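PDB 5X6B: O-phospho-L-seryl-tRNA:Cys-tRNA synthase from Methanocaldococcus jannaschii DSM 2661, which catalyses the conversion of O-phosphoseryl-tRNA(Cys) to cysteinyl-tRNA(Cys) as a pyridoxal phosphate-dependent enzyme. Local coordinates for residues 102-107 / 116-121; 275-280 / 285-290. One frame throughout, in Å; residues are numbered along the deposited sequence.

Contact 1 of 2, residues 102-107 / 116-121; sequences DFLEDI and ARPTHG
Leu104 of helix 102-107 faces Ala116 of strand 116-119, and the two short axes pass 7.8 Å apart with 114° between their N-to-C directions. No hydrogen bond joins the segments; the contact is apolar. Leu104 carries most of it. Both of its methyls reach CD of Pro118, with CD1 at 3.6 Å from that atom. The leucine branch crosses the proline ring at about a right angle. Its CG stands beside the backbone N, opposite the carbonyl carbon (chi1 -79°), which directs the fork at the strand. Ala116 fills the next place along. Its CB lies 3.6 Å from CG2 of Ile107 and also rests against the carbonyl O of Leu104. Within this chain, strand 115-119 is an outermost strand of the seven-stranded mixed sheet, whose strand order matches the large domain of fold-type I pyridoxal phosphate enzymes. It runs antiparallel to strand 264-268, to which Arg117 and Thr119 bond through their backbones. Arg117 turns its CB away from the helix. Its NH1 folds back to donate to Ala116 O at 2.9 Å. Beyond the strand, the side chain of Ile107 also packs on Met257.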
loop_
_atom_site.group_PDB
_atom_site.type_symbol
_atom_site.label_atom_id
_atom_site.label_comp_id
_atom_site.label_asym_id
_atom_site.label_seq_id
_atom_site.Cartn_x
_atom_site.Cartn_y
_atom_site.Cartn_z
ATOM N N ASP B 102 0.733 16.967 3.968
ATOM C CA ASP B 102 1.968 17.139 4.723
ATOM C C ASP B 102 3.088 16.273 4.155
ATOM O O ASP B 102 4.245 16.687 4.112
ATOM C CB ASP B 102 1.736 16.811 6.198
ATOM C CG ASP B 102 0.920 17.873 6.901
ATOM O OD1 ASP B 102 0.777 18.976 6.330
ATOM O OD2 ASP B 102 0.408 17.605 8.007
ATOM N N PHE B 103 2.737 15.071 3.712
ATOM C CA PHE B 103 3.716 14.164 3.132
ATOM C C PHE B 103 4.277 14.722 1.827
ATOM O O PHE B 103 5.474 14.612 1.554
ATOM C CB PHE B 103 3.099 12.787 2.895
ATOM C CG PHE B 103 3.958 11.874 2.074
ATOM C CD1 PHE B 103 5.122 11.340 2.600
ATOM C CD2 PHE B 103 3.606 11.554 0.776
ATOM C CE1 PHE B 103 5.917 10.502 1.841
ATOM C CE2 PHE B 103 4.394 10.715 0.014
ATOM C CZ PHE B 103 5.551 10.189 0.547
ATOM N N LEU B 104 3.406 15.325 1.025
ATOM C CA LEU B 104 3.815 15.859 -0.265
ATOM C C LEU B 104 4.745 17.054 -0.116
ATOM O O LEU B 104 5.639 17.259 -0.937
ATOM C CB LEU B 104 2.594 16.237 -1.099
ATOM C CG LEU B 104 1.933 15.036 -1.766
ATOM C CD1 LEU B 104 0.739 15.465 -2.603
ATOM C CD2 LEU B 104 2.955 14.293 -2.611
ATOM N N GLU B 105 4.543 17.845 0.931
ATOM C CA GLU B 105 5.450 18.952 1.185
ATOM C C GLU B 105 6.762 18.433 1.786
ATOM O O GLU B 105 7.835 18.949 1.472
ATOM C CB GLU B 105 4.795 19.998 2.093
ATOM C CG GLU B 105 5.053 19.826 3.579
ATOM C CD GLU B 105 4.149 20.693 4.429
ATOM O OE1 GLU B 105 3.334 21.443 3.850
ATOM O OE2 GLU B 105 4.265 20.635 5.673
ATOM N N ASP B 106 6.683 17.399 2.621
ATOM C CA ASP B 106 7.885 16.828 3.225
ATOM C C ASP B 106 8.731 16.107 2.181
ATOM O O ASP B 106 9.962 16.167 2.220
ATOM C CB ASP B 106 7.526 15.873 4.366
ATOM C CG ASP B 106 6.945 16.593 5.566
ATOM O OD1 ASP B 106 7.129 17.824 5.665
ATOM O OD2 ASP B 106 6.310 15.931 6.415
ATOM N N ILE B 107 8.072 15.436 1.241
ATOM C CA ILE B 107 8.784 14.742 0.177
ATOM C C ILE B 107 9.374 15.766 -0.796
ATOM O O ILE B 107 10.321 15.475 -1.526
ATOM C CB ILE B 107 7.864 13.749 -0.577
ATOM C CG1 ILE B 107 8.691 12.744 -1.378
ATOM C CG2 ILE B 107 6.907 14.475 -1.492
ATOM C CD1 ILE B 107 9.518 11.820 -0.517
ATOM N N ALA B 116 5.416 18.617 -5.402
ATOM C CA ALA B 116 5.430 17.173 -5.605
ATOM C C ALA B 116 4.018 16.625 -5.791
ATOM O O ALA B 116 3.057 17.183 -5.267
ATOM C CB ALA B 116 6.116 16.477 -4.435
ATOM N N ARG B 117 3.900 15.536 -6.544
ATOM C CA ARG B 117 2.619 14.862 -6.733
ATOM C C ARG B 117 2.798 13.349 -6.696
ATOM O O ARG B 117 3.801 12.827 -7.186
ATOM C CB ARG B 117 1.967 15.278 -8.059
ATOM C CG ARG B 117 1.368 16.678 -8.069
ATOM C CD ARG B 117 0.183 16.789 -7.126
ATOM N NE ARG B 117 -0.476 18.092 -7.198
ATOM C CZ ARG B 117 -0.176 19.134 -6.426
ATOM N NH1 ARG B 117 0.786 19.044 -5.517
ATOM N NH2 ARG B 117 -0.837 20.275 -6.563
ATOM N N PRO B 118 1.826 12.636 -6.108
ATOM C CA PRO B 118 1.850 11.172 -6.086
ATOM C C PRO B 118 1.488 10.588 -7.442
ATOM O O PRO B 118 0.604 11.110 -8.118
ATOM C CB PRO B 118 0.794 10.819 -5.042
ATOM C CG PRO B 118 -0.157 11.963 -5.090
ATOM C CD PRO B 118 0.675 13.179 -5.367
ATOM N N THR B 119 2.171 9.519 -7.830
ATOM C CA THR B 119 1.927 8.861 -9.105
ATOM C C THR B 119 1.844 7.351 -8.922
ATOM O O THR B 119 2.093 6.836 -7.836
ATOM C CB THR B 119 3.035 9.173 -10.132
ATOM O OG1 THR B 119 4.298 8.723 -9.625
ATOM C CG2 THR B 119 3.108 10.667 -10.408
ATOM N N HIS B 120 1.504 6.647 -9.996
ATOM C CA HIS B 120 1.497 5.191 -9.991
ATOM C C HIS B 120 2.884 4.646 -10.310
ATOM O O HIS B 120 3.031 3.484 -10.688
ATOM C CB HIS B 120 0.479 4.648 -10.994
ATOM C CG HIS B 120 -0.931 5.092 -10.740
ATOM N ND1 HIS B 120 -1.568 4.877 -9.530
ATOM C CD2 HIS B 120 -1.826 5.712 -11.529
ATOM C CE1 HIS B 120 -2.791 5.360 -9.594
ATOM N NE2 HIS B 120 -2.982 5.874 -10.799
ATOM N N GLY B 121 3.900 5.489 -10.167
ATOM C CA GLY B 121 5.260 5.090 -10.477
ATOM C C GLY B 121 6.033 6.109 -11.294
ATOM O O GLY B 121 5.522 7.183 -11.623
#

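Contact 2 of 2, residues 275-280 / 285-290; sequences KITKTS and VKEIEM. With nucleotides of chain E.
Thr279 and Glu287 face each other as a non-hydrogen-bonded antiparallel pair, with their CA atoms 4.1 Å apart. A backbone bond lies on either side of this single bridge. Ile288 N donates to Lys278 O at 2.9 Å, and Ser280 N donates to Lys286 O at 2.8 Å. They close the turn between the segments.

Glu287 runs alongside Thr277, the two side chains pointing the same way. Its CB lies 3.9 Å from Lys278 O. A first torsion of -62° swings CG to the backbone N side and sets it 3.7 Å from Thr277 O. CD then passes CA and CB of Thr277. At the tip, OE2 sits 3.5 Å from Thr277 CB and has Arg117 as its salt-bridge partner. OE1 faces Thr277 CA and CG2. With an alanine here, the Arg117 guanidinium is likely to lose this carboxylate partner, and a gap would probably open beside Thr277.

Ile288 packs against Ser280 and Lys278. Its CG1 lies on Ser280 N, and its CD1 meets the aliphatic chain of Lys278. Glu289 sets CB and CG against Ile276 O. Its OE2 is hydrogen-bonded to ND1 of His131, and its OE1 forms a salt bridge with NH2 of Arg156 of the second subunit. A hydrogen bond also links Ser280 OG and OE1 of Glu155 of that subunit.

Lys286 extends away from the bridge, kinked about CB-CG (chi2 -59°) and again about CD-CE. Its NZ donates to O2' and O3' of the ribose of A75 of chain E, and the lysine makes a cation-pi contact with Tyr148 of the second subunit. The chemistry thus implies a division of labour: acidic side chains tie the turn to this chain and to the second subunit, while a lysine donates hydrogen bonds to the ribose.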
loop_
_atom_site.group_PDB
_atom_site.type_symbol
_atom_site.label_atom_id
_atom_site.label_comp_id
_atom_site.label_asym_id
_atom_site.label_seq_id
_atom_site.Cartn_x
_atom_site.Cartn_y
_atom_site.Cartn_z
ATOM N N LYS B 275 0.975 23.735 -15.539
ATOM C CA LYS B 275 0.707 22.748 -16.577
ATOM C C LYS B 275 0.565 21.346 -15.997
ATOM O O LYS B 275 -0.256 20.555 -16.459
ATOM C CB LYS B 275 1.810 22.780 -17.634
ATOM C CG LYS B 275 2.430 24.154 -17.812
ATOM C CD LYS B 275 2.819 24.406 -19.260
ATOM C CE LYS B 275 3.294 25.837 -19.457
ATOM N NZ LYS B 275 4.479 25.910 -20.354
ATOM N N ILE B 276 1.365 21.039 -14.983
ATOM C CA ILE B 276 1.275 19.745 -14.327
ATOM C C ILE B 276 -0.031 19.661 -13.550
ATOM O O ILE B 276 -0.799 18.713 -13.711
ATOM C CB ILE B 276 2.462 19.498 -13.376
ATOM C CG1 ILE B 276 3.788 19.530 -14.145
ATOM C CG2 ILE B 276 2.300 18.169 -12.662
ATOM C CD1 ILE B 276 3.908 18.454 -15.204
ATOM N N THR B 277 -0.285 20.676 -12.731
ATOM C CA THR B 277 -1.463 20.701 -11.875
ATOM C C THR B 277 -2.658 21.372 -12.553
ATOM O O THR B 277 -3.557 21.880 -11.878
ATOM C CB THR B 277 -1.171 21.430 -10.543
ATOM O OG1 THR B 277 -0.886 22.811 -10.798
ATOM C CG2 THR B 277 0.013 20.784 -9.823
ATOM N N LYS B 278 -2.666 21.375 -13.883
ATOM C CA LYS B 278 -3.774 21.967 -14.625
ATOM C C LYS B 278 -5.063 21.221 -14.310
ATOM O O LYS B 278 -5.104 19.989 -14.319
ATOM C CB LYS B 278 -3.511 21.957 -16.131
ATOM C CG LYS B 278 -4.769 22.148 -16.962
ATOM C CD LYS B 278 -4.446 22.440 -18.414
ATOM C CE LYS B 278 -5.716 22.635 -19.225
ATOM N NZ LYS B 278 -5.456 22.535 -20.688
ATOM N N THR B 279 -6.115 21.976 -14.028
ATOM C CA THR B 279 -7.361 21.394 -13.562
ATOM C C THR B 279 -8.358 21.161 -14.696
ATOM O O THR B 279 -8.266 21.780 -15.758
ATOM C CB THR B 279 -7.999 22.289 -12.490
ATOM O OG1 THR B 279 -8.247 23.590 -13.036
ATOM C CG2 THR B 279 -7.059 22.429 -11.311
ATOM N N SER B 280 -9.294 20.243 -14.471
ATOM C CA SER B 280 -10.406 20.047 -15.391
ATOM C C SER B 280 -11.278 21.294 -15.385
ATOM O O SER B 280 -11.389 21.980 -14.368
ATOM C CB SER B 280 -11.227 18.812 -15.008
ATOM O OG SER B 280 -12.381 18.697 -15.821
ATOM N N VAL B 285 -11.384 21.568 -9.328
ATOM C CA VAL B 285 -10.469 21.077 -8.303
ATOM C C VAL B 285 -9.637 19.903 -8.805
ATOM O O VAL B 285 -8.463 19.769 -8.462
ATOM C CB VAL B 285 -11.228 20.659 -7.027
ATOM C CG1 VAL B 285 -10.271 20.096 -5.989
ATOM C CG2 VAL B 285 -11.989 21.843 -6.459
ATOM N N LYS B 286 -10.245 19.063 -9.634
ATOM C CA LYS B 286 -9.592 17.846 -10.109
ATOM C C LYS B 286 -8.513 18.120 -11.157
ATOM O O LYS B 286 -8.771 18.755 -12.178
ATOM C CB LYS B 286 -10.642 16.886 -10.670
ATOM C CG LYS B 286 -11.709 16.496 -9.654
ATOM C CD LYS B 286 -11.080 15.838 -8.432
ATOM C CE LYS B 286 -12.099 15.603 -7.330
ATOM N NZ LYS B 286 -13.281 14.848 -7.822
ATOM N N GLU B 287 -7.301 17.637 -10.895
ATOM C CA GLU B 287 -6.179 17.843 -11.805
ATOM C C GLU B 287 -6.175 16.787 -12.906
ATOM O O GLU B 287 -6.257 15.591 -12.635
ATOM C CB GLU B 287 -4.855 17.828 -11.039
ATOM C CG GLU B 287 -4.738 18.938 -10.002
ATOM C CD GLU B 287 -3.462 18.853 -9.180
ATOM O OE1 GLU B 287 -2.679 17.899 -9.381
ATOM O OE2 GLU B 287 -3.245 19.744 -8.332
ATOM N N ILE B 288 -6.068 17.250 -14.148
ATOM C CA ILE B 288 -6.266 16.418 -15.329
ATOM C C ILE B 288 -5.250 15.294 -15.476
ATOM O O ILE B 288 -5.612 14.169 -15.827
ATOM C CB ILE B 288 -6.224 17.278 -16.613
ATOM C CG1 ILE B 288 -7.306 18.356 -16.570
ATOM C CG2 ILE B 288 -6.401 16.420 -17.852
ATOM C CD1 ILE B 288 -7.254 19.297 -17.738
ATOM N N GLU B 289 -3.979 15.592 -15.228
ATOM C CA GLU B 289 -2.931 14.592 -15.406
ATOM C C GLU B 289 -2.999 13.507 -14.324
ATOM O O GLU B 289 -2.488 12.404 -14.508
ATOM C CB GLU B 289 -1.551 15.255 -15.416
ATOM C CG GLU B 289 -1.319 16.230 -16.576
ATOM C CD GLU B 289 -1.292 15.551 -17.939
ATOM O OE1 GLU B 289 -1.048 14.327 -17.996
ATOM O OE2 GLU B 289 -1.504 16.246 -18.958
ATOM N N MET B 290 -3.642 13.824 -13.204
ATOM C CA MET B 290 -3.897 12.837 -12.160
ATOM C C MET B 290 -5.102 11.968 -12.507
ATOM O O MET B 290 -5.380 10.985 -11.822
ATOM C CB MET B 290 -4.146 13.520 -10.810
ATOM C CG MET B 290 -3.018 14.404 -10.298
ATOM S SD MET B 290 -1.581 13.497 -9.704
ATOM C CE MET B 290 -0.513 13.578 -11.144
ATOM P P A E 75 -19.430 19.198 -5.540
ATOM O OP1 A E 75 -18.868 20.569 -5.462
ATOM O OP2 A E 75 -20.359 18.854 -6.645
ATOM O "O5'" A E 75 -18.211 18.168 -5.584
ATOM C "C5'" A E 75 -18.023 17.188 -4.564
ATOM C "C4'" A E 75 -17.510 15.875 -5.119
ATOM O "O4'" A E 75 -18.484 15.335 -6.057
ATOM C "C3'" A E 75 -16.182 15.940 -5.874
ATOM O "O3'" A E 75 -15.450 14.732 -5.651
ATOM C "C2'" A E 75 -16.628 16.004 -7.332
ATOM O "O2'" A E 75 -15.672 15.551 -8.267
ATOM C "C1'" A E 75 -17.867 15.112 -7.312
ATOM N N9 A E 75 -18.840 15.417 -8.368
ATOM C C8 A E 75 -19.482 16.607 -8.605
ATOM N N7 A E 75 -20.302 16.574 -9.629
ATOM C C5 A E 75 -20.195 15.271 -10.100
ATOM C C6 A E 75 -20.811 14.594 -11.172
ATOM N N6 A E 75 -21.697 15.155 -12.003
ATOM N N1 A E 75 -20.480 13.298 -11.366
ATOM C C2 A E 75 -19.593 12.728 -10.538
ATOM N N3 A E 75 -18.949 13.260 -9.502
ATOM C C4 A E 75 -19.299 14.548 -9.331
#

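Contacts 1 and 2 have centres 15 Å apart and meet directly through Arg117. Its NH2 lies 3.0 Å from OE2 of Glu287 in a salt bridge, and the same nitrogen packs on CG2 of Thr277. A second touch is made by Pro118 O and SD of Met290, 3.6 Å apart. Strand 115-119 is thereby joined to the turn that carries Lys286. Contact 2 reaches the nucleic acid, whereas the nearest atom of contact 1 is about 15 Å from it. Both contacts also touch the second subunit. The pyridoxal phosphate is carried by Lys255, which belongs to neither contact.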